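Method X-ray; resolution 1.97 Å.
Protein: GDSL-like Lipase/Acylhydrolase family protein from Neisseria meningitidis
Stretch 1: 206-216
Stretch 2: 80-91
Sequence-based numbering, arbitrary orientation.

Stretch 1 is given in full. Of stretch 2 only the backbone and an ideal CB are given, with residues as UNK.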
ATOM      1  N   ALA A 206      13.259  -9.068 -15.085  1.00 31.25           N
ATOM      2  CA  ALA A 206      13.208 -10.525 -14.909  1.00 37.71           C
ATOM      3  C   ALA A 206      11.939 -11.028 -14.199  1.00 35.45           C
ATOM      4  O   ALA A 206      11.699 -12.234 -14.131  1.00 34.91           O
ATOM      5  CB  ALA A 206      14.459 -11.031 -14.183  1.00 26.13           C
ATOM      6  N   GLY A 207      11.135 -10.112 -13.666  1.00 32.08           N
ATOM      7  CA  GLY A 207       9.878 -10.487 -13.029  1.00 32.08           C
ATOM      8  C   GLY A 207      10.017 -10.918 -11.575  1.00 27.26           C
ATOM      9  O   GLY A 207      11.107 -10.880 -11.013  1.00 24.14           O
ATOM     10  N   GLY A 208       8.903 -11.325 -10.964  1.00 31.87           N
ATOM     11  CA  GLY A 208       8.890 -11.704  -9.557  1.00 24.23           C
ATOM     12  C   GLY A 208       7.773 -10.992  -8.814  1.00 22.44           C
ATOM     13  O   GLY A 208       6.797 -10.573  -9.429  1.00 26.54           O
ATOM     14  N   ILE A 209       7.920 -10.839  -7.498  1.00 26.16           N
ATOM     15  CA  ILE A 209       6.903 -10.167  -6.685  1.00 20.41           C
ATOM     16  C   ILE A 209       7.321  -8.721  -6.426  1.00 22.35           C
ATOM     17  O   ILE A 209       8.502  -8.455  -6.218  1.00 20.42           O
ATOM     18  CB  ILE A 209       6.796 -10.832  -5.295  1.00 27.30           C
ATOM     19  CG1 ILE A 209       6.569 -12.336  -5.423  1.00 29.72           C
ATOM     20  CG2 ILE A 209       5.713 -10.163  -4.440  1.00 24.00           C
ATOM     21  CD1 ILE A 209       5.331 -12.705  -6.211  1.00 30.30           C
ATOM     22  N   THR A 210       6.367  -7.788  -6.414  1.00 18.12           N
ATOM     23  CA  THR A 210       6.637  -6.495  -5.795  1.00 17.25           C
ATOM     24  C   THR A 210       5.599  -6.272  -4.719  1.00 17.48           C
ATOM     25  O   THR A 210       4.472  -6.758  -4.822  1.00 15.23           O
ATOM     26  CB  THR A 210       6.602  -5.305  -6.785  1.00 14.74           C
ATOM     27  OG1 THR A 210       5.308  -5.215  -7.393  1.00 15.17           O
ATOM     28  CG2 THR A 210       7.677  -5.462  -7.875  1.00 15.32           C
ATOM     29  N   VAL A 211       5.987  -5.539  -3.685  1.00 22.02           N
ATOM     30  CA  VAL A 211       5.046  -5.116  -2.655  1.00 20.72           C
ATOM     31  C   VAL A 211       5.133  -3.600  -2.504  1.00 19.21           C
ATOM     32  O   VAL A 211       6.167  -3.059  -2.118  1.00 18.73           O
ATOM     33  CB  VAL A 211       5.320  -5.801  -1.310  1.00 19.40           C
ATOM     34  CG1 VAL A 211       4.380  -5.242  -0.246  1.00 18.36           C
ATOM     35  CG2 VAL A 211       5.156  -7.329  -1.434  1.00 17.39           C
ATOM     36  N   SER A 212       4.052  -2.919  -2.858  1.00 17.94           N
ATOM     37  CA  SER A 212       4.011  -1.462  -2.831  1.00 16.81           C
ATOM     38  C   SER A 212       3.179  -1.003  -1.642  1.00 18.80           C
ATOM     39  O   SER A 212       2.118  -1.565  -1.379  1.00 17.92           O
ATOM     40  CB  SER A 212       3.392  -0.932  -4.133  1.00 21.44           C
ATOM     41  OG  SER A 212       4.208  -1.217  -5.264  1.00 16.94           O
ATOM     42  N   ALA A 213       3.654   0.016  -0.926  1.00 17.40           N
ATOM     43  CA  ALA A 213       2.948   0.513   0.256  1.00 18.50           C
ATOM     44  C   ALA A 213       2.377   1.895   0.005  1.00 17.72           C
ATOM     45  O   ALA A 213       3.130   2.833  -0.229  1.00 15.23           O
ATOM     46  CB  ALA A 213       3.902   0.550   1.459  1.00 17.11           C
ATOM     47  N   MET A 214       1.053   2.017   0.038  1.00 14.50           N
ATOM     48  CA  MET A 214       0.396   3.309  -0.110  1.00 13.44           C
ATOM     49  C   MET A 214      -0.329   3.643   1.176  1.00 14.13           C
ATOM     50  O   MET A 214      -1.554   3.507   1.257  1.00 11.85           O
ATOM     51  CB  MET A 214      -0.631   3.298  -1.253  1.00 15.92           C
ATOM     52  CG  MET A 214      -0.050   3.200  -2.629  1.00 19.96           C
ATOM     53  SD  MET A 214      -1.256   3.611  -3.904  1.00 18.31           S
ATOM     54  CE  MET A 214      -0.122   3.711  -5.282  1.00 15.91           C
ATOM     55  N   GLY A 215       0.430   4.073   2.176  1.00 15.62           N
ATOM     56  CA  GLY A 215      -0.127   4.435   3.463  1.00 13.59           C
ATOM     57  C   GLY A 215      -0.184   5.927   3.708  1.00 14.77           C
ATOM     58  O   GLY A 215       0.625   6.691   3.181  1.00 13.20           O
ATOM     59  N   ILE A 216      -1.155   6.334   4.525  1.00  9.68           N
ATOM     60  CA  ILE A 216      -1.292   7.715   4.956  1.00 14.14           C
ATOM     61  C   ILE A 216      -1.581   7.722   6.451  1.00 13.81           C
ATOM     62  O   ILE A 216      -2.594   7.172   6.876  1.00 14.33           O
ATOM     63  CB  ILE A 216      -2.486   8.404   4.271  1.00 13.66           C
ATOM     64  CG1 ILE A 216      -2.268   8.554   2.761  1.00 13.95           C
ATOM     65  CG2 ILE A 216      -2.717   9.775   4.908  1.00 16.15           C
ATOM     66  CD1 ILE A 216      -1.363   9.739   2.400  1.00 16.91           C
ATOM     67  N   UNK A  80      10.564 -16.122  -1.435  1.00 24.80           N
ATOM     68  CA  UNK A  80       9.754 -17.263  -1.811  1.00 18.67           C
ATOM     69  C   UNK A  80       9.471 -17.323  -3.314  1.00 29.55           C
ATOM     70  O   UNK A  80       9.523 -18.395  -3.915  1.00 31.04           O
ATOM     71  CB  UNK A  80       8.435 -17.231  -1.037  1.00 18.67           C
ATOM     72  N   UNK A  81       9.174 -16.178  -3.920  1.00 25.69           N
ATOM     73  CA  UNK A  81       8.646 -16.172  -5.278  1.00 25.82           C
ATOM     74  C   UNK A  81       9.438 -15.306  -6.272  1.00 27.04           C
ATOM     75  O   UNK A  81       9.107 -15.245  -7.459  1.00 27.36           O
ATOM     76  CB  UNK A  81       7.194 -15.690  -5.242  1.00 25.82           C
ATOM     77  N   UNK A  82      10.484 -14.643  -5.793  1.00 23.41           N
ATOM     78  CA  UNK A  82      11.323 -13.844  -6.662  1.00 26.69           C
ATOM     79  C   UNK A  82      11.263 -12.354  -6.386  1.00 22.17           C
ATOM     80  O   UNK A  82      10.194 -11.805  -6.124  1.00 25.33           O
ATOM     81  CB  UNK A  82      10.934 -14.101  -8.119  1.00 26.69           C
ATOM     82  N   UNK A  83      12.424 -11.706  -6.449  1.00 20.96           N
ATOM     83  CA  UNK A  83      12.537 -10.260  -6.252  1.00 23.79           C
ATOM     84  C   UNK A  83      12.155  -9.523  -7.524  1.00 23.87           C
ATOM     85  O   UNK A  83      13.001  -9.290  -8.381  1.00 25.63           O
ATOM     86  CB  UNK A  83      13.956  -9.879  -5.825  1.00 23.79           C
ATOM     87  N   UNK A  84      10.892  -9.133  -7.633  1.00 21.87           N
ATOM     88  CA  UNK A  84      10.430  -8.380  -8.787  1.00 26.23           C
ATOM     89  C   UNK A  84      10.777  -6.898  -8.761  1.00 22.73           C
ATOM     90  O   UNK A  84      10.392  -6.163  -9.664  1.00 24.30           O
ATOM     91  CB  UNK A  84       8.913  -8.533  -8.910  1.00 26.23           C
ATOM     92  N   UNK A  85      11.496  -6.456  -7.735  1.00 19.97           N
ATOM     93  CA  UNK A  85      11.873  -5.057  -7.621  1.00 21.94           C
ATOM     94  C   UNK A  85      11.158  -4.298  -6.509  1.00 28.17           C
ATOM     95  O   UNK A  85      10.316  -4.846  -5.775  1.00 20.53           O
ATOM     96  CB  UNK A  85      11.608  -4.356  -8.955  1.00 21.94           C
ATOM     97  N   UNK A  86      11.478  -3.017  -6.383  1.00 21.61           N
ATOM     98  CA  UNK A  86      10.953  -2.233  -5.272  1.00 22.51           C
ATOM     99  C   UNK A  86       9.489  -1.816  -5.423  1.00 21.47           C
ATOM    100  O   UNK A  86       8.804  -1.582  -4.429  1.00 16.77           O
ATOM    101  CB  UNK A  86      11.812  -0.980  -5.095  1.00 22.51           C
ATOM    102  N   UNK A  87       9.011  -1.729  -6.661  1.00 18.09           N
ATOM    103  CA  UNK A  87       7.621  -1.396  -6.911  1.00 17.06           C
ATOM    104  C   UNK A  87       7.328   0.093  -6.899  1.00 17.57           C
ATOM    105  O   UNK A  87       8.200   0.910  -7.220  1.00 17.07           O
ATOM    106  CB  UNK A  87       6.738  -2.090  -5.872  1.00 17.06           C
ATOM    107  N   UNK A  88       6.090   0.431  -6.534  1.00 14.46           N
ATOM    108  CA  UNK A  88       5.624   1.813  -6.463  1.00 17.12           C
ATOM    109  C   UNK A  88       6.090   2.458  -5.164  1.00 18.24           C
ATOM    110  O   UNK A  88       5.693   2.012  -4.081  1.00 20.16           O
ATOM    111  CB  UNK A  88       4.099   1.877  -6.574  1.00 17.12           C
ATOM    112  N   UNK A  89       6.908   3.509  -5.266  1.00 13.77           N
ATOM    113  CA  UNK A  89       7.415   4.215  -4.085  1.00 14.37           C
ATOM    114  C   UNK A  89       7.156   5.736  -4.112  1.00 12.67           C
ATOM    115  O   UNK A  89       6.765   6.287  -5.135  1.00 12.70           O
ATOM    116  CB  UNK A  89       8.918   3.961  -3.954  1.00 14.37           C
ATOM    117  N   UNK A  90       7.370   6.406  -2.981  1.00 16.86           N
ATOM    118  CA  UNK A  90       7.146   7.848  -2.887  1.00 12.98           C
ATOM    119  C   UNK A  90       8.022   8.575  -3.892  1.00 17.30           C
ATOM    120  O   UNK A  90       9.121   8.128  -4.188  1.00 18.14           O
ATOM    121  CB  UNK A  90       7.427   8.353  -1.470  1.00 12.98           C
ATOM    122  N   UNK A  91       7.550   9.715  -4.399  1.00 15.01           N
ATOM    123  CA  UNK A  91       8.416  10.521  -5.264  1.00 15.17           C
ATOM    124  C   UNK A  91       9.408  11.377  -4.462  1.00 21.16           C
ATOM    125  O   UNK A  91      10.292  11.979  -5.062  1.00 20.21           O
ATOM    126  CB  UNK A  91       7.561  11.423  -6.157  1.00 15.17           C
TER

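Stretch 1 runs as a strand from G208 to G215, and residues 80 to 91 pass along it at an oblique angle, with end-to-end directions 46° apart. Position 80 has nothing of stretch 1 within 5.5 Å of its CB, so the contact leaves the choice wide; it is T80.

At position 81 CA-to-CB points toward stretch 1, and the ideal CB already lies 3.4 Å from I209 CG1. An apolar group, aliphatic or aromatic, would suit this neighbour. The residue is W81: its CB packs 3.5 Å from CG1 of I209, and CD1 of that isoleucine approaches the indole ring obliquely.

Position 82 has phi/psi of 114/139, where a CB would be jammed against the carbonyl O of the residue before; it would also sit a tight 3.5 Å from G208 CA. Glycine is called for, and G82 is found, the first residue to leave the helix. Its carbonyl accepts a nearly straight hydrogen bond, I209 N to G82 O, 2.8 Å and 176°.

At position 83 CA-to-CB points away, so many side chains would fit. It is D83, whose backbone forms a single bridge with I209; its OD1 accepts a hydrogen bond from the backbone N of 85 at 2.8 Å.

Position 84 lies close against stretch 1. Its phi/psi of -79/2 would tolerate a side chain, but the ideal CB falls 2.7 Å from both G208 C and I209 O, a clash with each. Only glycine fits against this backbone, and G84 lets the chains close to 3.7 Å between its CA and that of G208. G84 N donates to I209 O at 2.9 Å, while G84 CA makes a CA-H...O contact of 3.4 Å with G207 O.

Position 85 again has positive phi, 109/-180, and stretch 1 need not enter the argument, since the preceding carbonyl O would obstruct a CB. It is G85, with its O 3.4 Å from T210 CG2. Position 86 points away from stretch 1 and leaves room for a larger side chain; it is I86.

At position 87 both constraints meet. The angles 84/-151 jam a CB against the preceding carbonyl, and the ideal CB would be 2.7 Å from S212 OG. G87 avoids both, its CA resting 4.0 Å from T210 CB.

At position 88, where the chain turns a corner, CA-to-CB points sideways, with the ideal CB 3.4 Å from S212 OG; several side chains, large ones among them, could run past the serine. The residue is W88. Its N donates to S212 OG at 2.8 Å, and that hydroxyl also lies at the edge of the indole ring. A water bridges W88 O and A213 N, 2.8 Å from each.

Position 89 has nothing of stretch 1 near its CB, so stretch 1 sets no preference; it is V89. Position 90 points sideways, yet a long side chain could reach back; Y90 does so, its OH sharing a water, 2.6 Å away, with G215 N. Position 91 is out of reach and equally unconstrained by stretch 1; it is P91.

Stretch 2 80-91: TWGDGGIGWVYP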
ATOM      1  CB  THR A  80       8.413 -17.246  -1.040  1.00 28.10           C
ATOM      2  OG1 THR A  80       8.668 -17.300   0.373  1.00 30.16           O
ATOM      3  CG2 THR A  80       7.538 -18.424  -1.443  1.00 27.22           C
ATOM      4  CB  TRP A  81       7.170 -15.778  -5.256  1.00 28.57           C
ATOM      5  CG  TRP A  81       6.258 -16.804  -4.617  1.00 30.42           C
ATOM      6  CD1 TRP A  81       6.298 -18.158  -4.791  1.00 27.20           C
ATOM      7  CD2 TRP A  81       5.180 -16.552  -3.702  1.00 29.27           C
ATOM      8  NE1 TRP A  81       5.308 -18.761  -4.055  1.00 30.60           N
ATOM      9  CE2 TRP A  81       4.611 -17.800  -3.374  1.00 27.91           C
ATOM     10  CE3 TRP A  81       4.643 -15.394  -3.130  1.00 28.11           C
ATOM     11  CZ2 TRP A  81       3.530 -17.924  -2.503  1.00 32.34           C
ATOM     12  CZ3 TRP A  81       3.567 -15.516  -2.263  1.00 31.48           C
ATOM     13  CH2 TRP A  81       3.020 -16.773  -1.959  1.00 30.12           C
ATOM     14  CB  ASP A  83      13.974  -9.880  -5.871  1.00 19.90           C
ATOM     15  CG  ASP A  83      14.116  -8.401  -5.485  1.00 26.38           C
ATOM     16  OD1 ASP A  83      13.226  -7.572  -5.800  1.00 26.87           O
ATOM     17  OD2 ASP A  83      15.136  -8.062  -4.860  1.00 28.50           O
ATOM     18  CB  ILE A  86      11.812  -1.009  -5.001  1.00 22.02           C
ATOM     19  CG1 ILE A  86      11.790  -0.078  -6.200  1.00 29.01           C
ATOM     20  CG2 ILE A  86      13.237  -1.433  -4.681  1.00 26.95           C
ATOM     21  CD1 ILE A  86      12.067   1.330  -5.835  1.00 30.57           C
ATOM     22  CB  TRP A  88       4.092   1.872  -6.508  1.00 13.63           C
ATOM     23  CG  TRP A  88       3.468   1.454  -7.829  1.00 17.80           C
ATOM     24  CD1 TRP A  88       2.897   0.248  -8.126  1.00 18.94           C
ATOM     25  CD2 TRP A  88       3.343   2.261  -9.013  1.00 19.24           C
ATOM     26  NE1 TRP A  88       2.421   0.253  -9.425  1.00 17.12           N
ATOM     27  CE2 TRP A  88       2.690   1.474  -9.992  1.00 17.63           C
ATOM     28  CE3 TRP A  88       3.733   3.566  -9.343  1.00 16.01           C
ATOM     29  CZ2 TRP A  88       2.410   1.952 -11.279  1.00 21.86           C
ATOM     30  CZ3 TRP A  88       3.455   4.048 -10.622  1.00 17.40           C
ATOM     31  CH2 TRP A  88       2.801   3.238 -11.577  1.00 18.02           C
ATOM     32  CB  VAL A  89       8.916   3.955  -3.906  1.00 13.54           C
ATOM     33  CG1 VAL A  89       9.195   2.454  -3.995  1.00 16.85           C
ATOM     34  CG2 VAL A  89       9.715   4.701  -4.964  1.00 18.34           C
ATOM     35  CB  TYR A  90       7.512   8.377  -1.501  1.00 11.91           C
ATOM     36  CG  TYR A  90       6.708   7.837  -0.333  1.00 14.42           C
ATOM     37  CD1 TYR A  90       5.490   7.195  -0.523  1.00 12.31           C
ATOM     38  CD2 TYR A  90       7.169   7.994   0.974  1.00 17.63           C
ATOM     39  CE1 TYR A  90       4.758   6.710   0.554  1.00 13.07           C
ATOM     40  CE2 TYR A  90       6.442   7.515   2.063  1.00 14.55           C
ATOM     41  CZ  TYR A  90       5.243   6.875   1.846  1.00 14.20           C
ATOM     42  OH  TYR A  90       4.530   6.392   2.913  1.00 12.47           O
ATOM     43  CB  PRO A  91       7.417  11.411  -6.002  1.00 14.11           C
ATOM     44  CG  PRO A  91       6.303  11.595  -5.027  1.00 16.40           C
ATOM     45  CD  PRO A  91       6.200  10.287  -4.274  1.00 14.18           C
TER
HETATM   46  O   HOH W   1       6.278   0.856  -1.633  1.00 16.48           O
HETATM   47  O   HOH W   2       3.366   4.176   2.215  1.00 14.22           O
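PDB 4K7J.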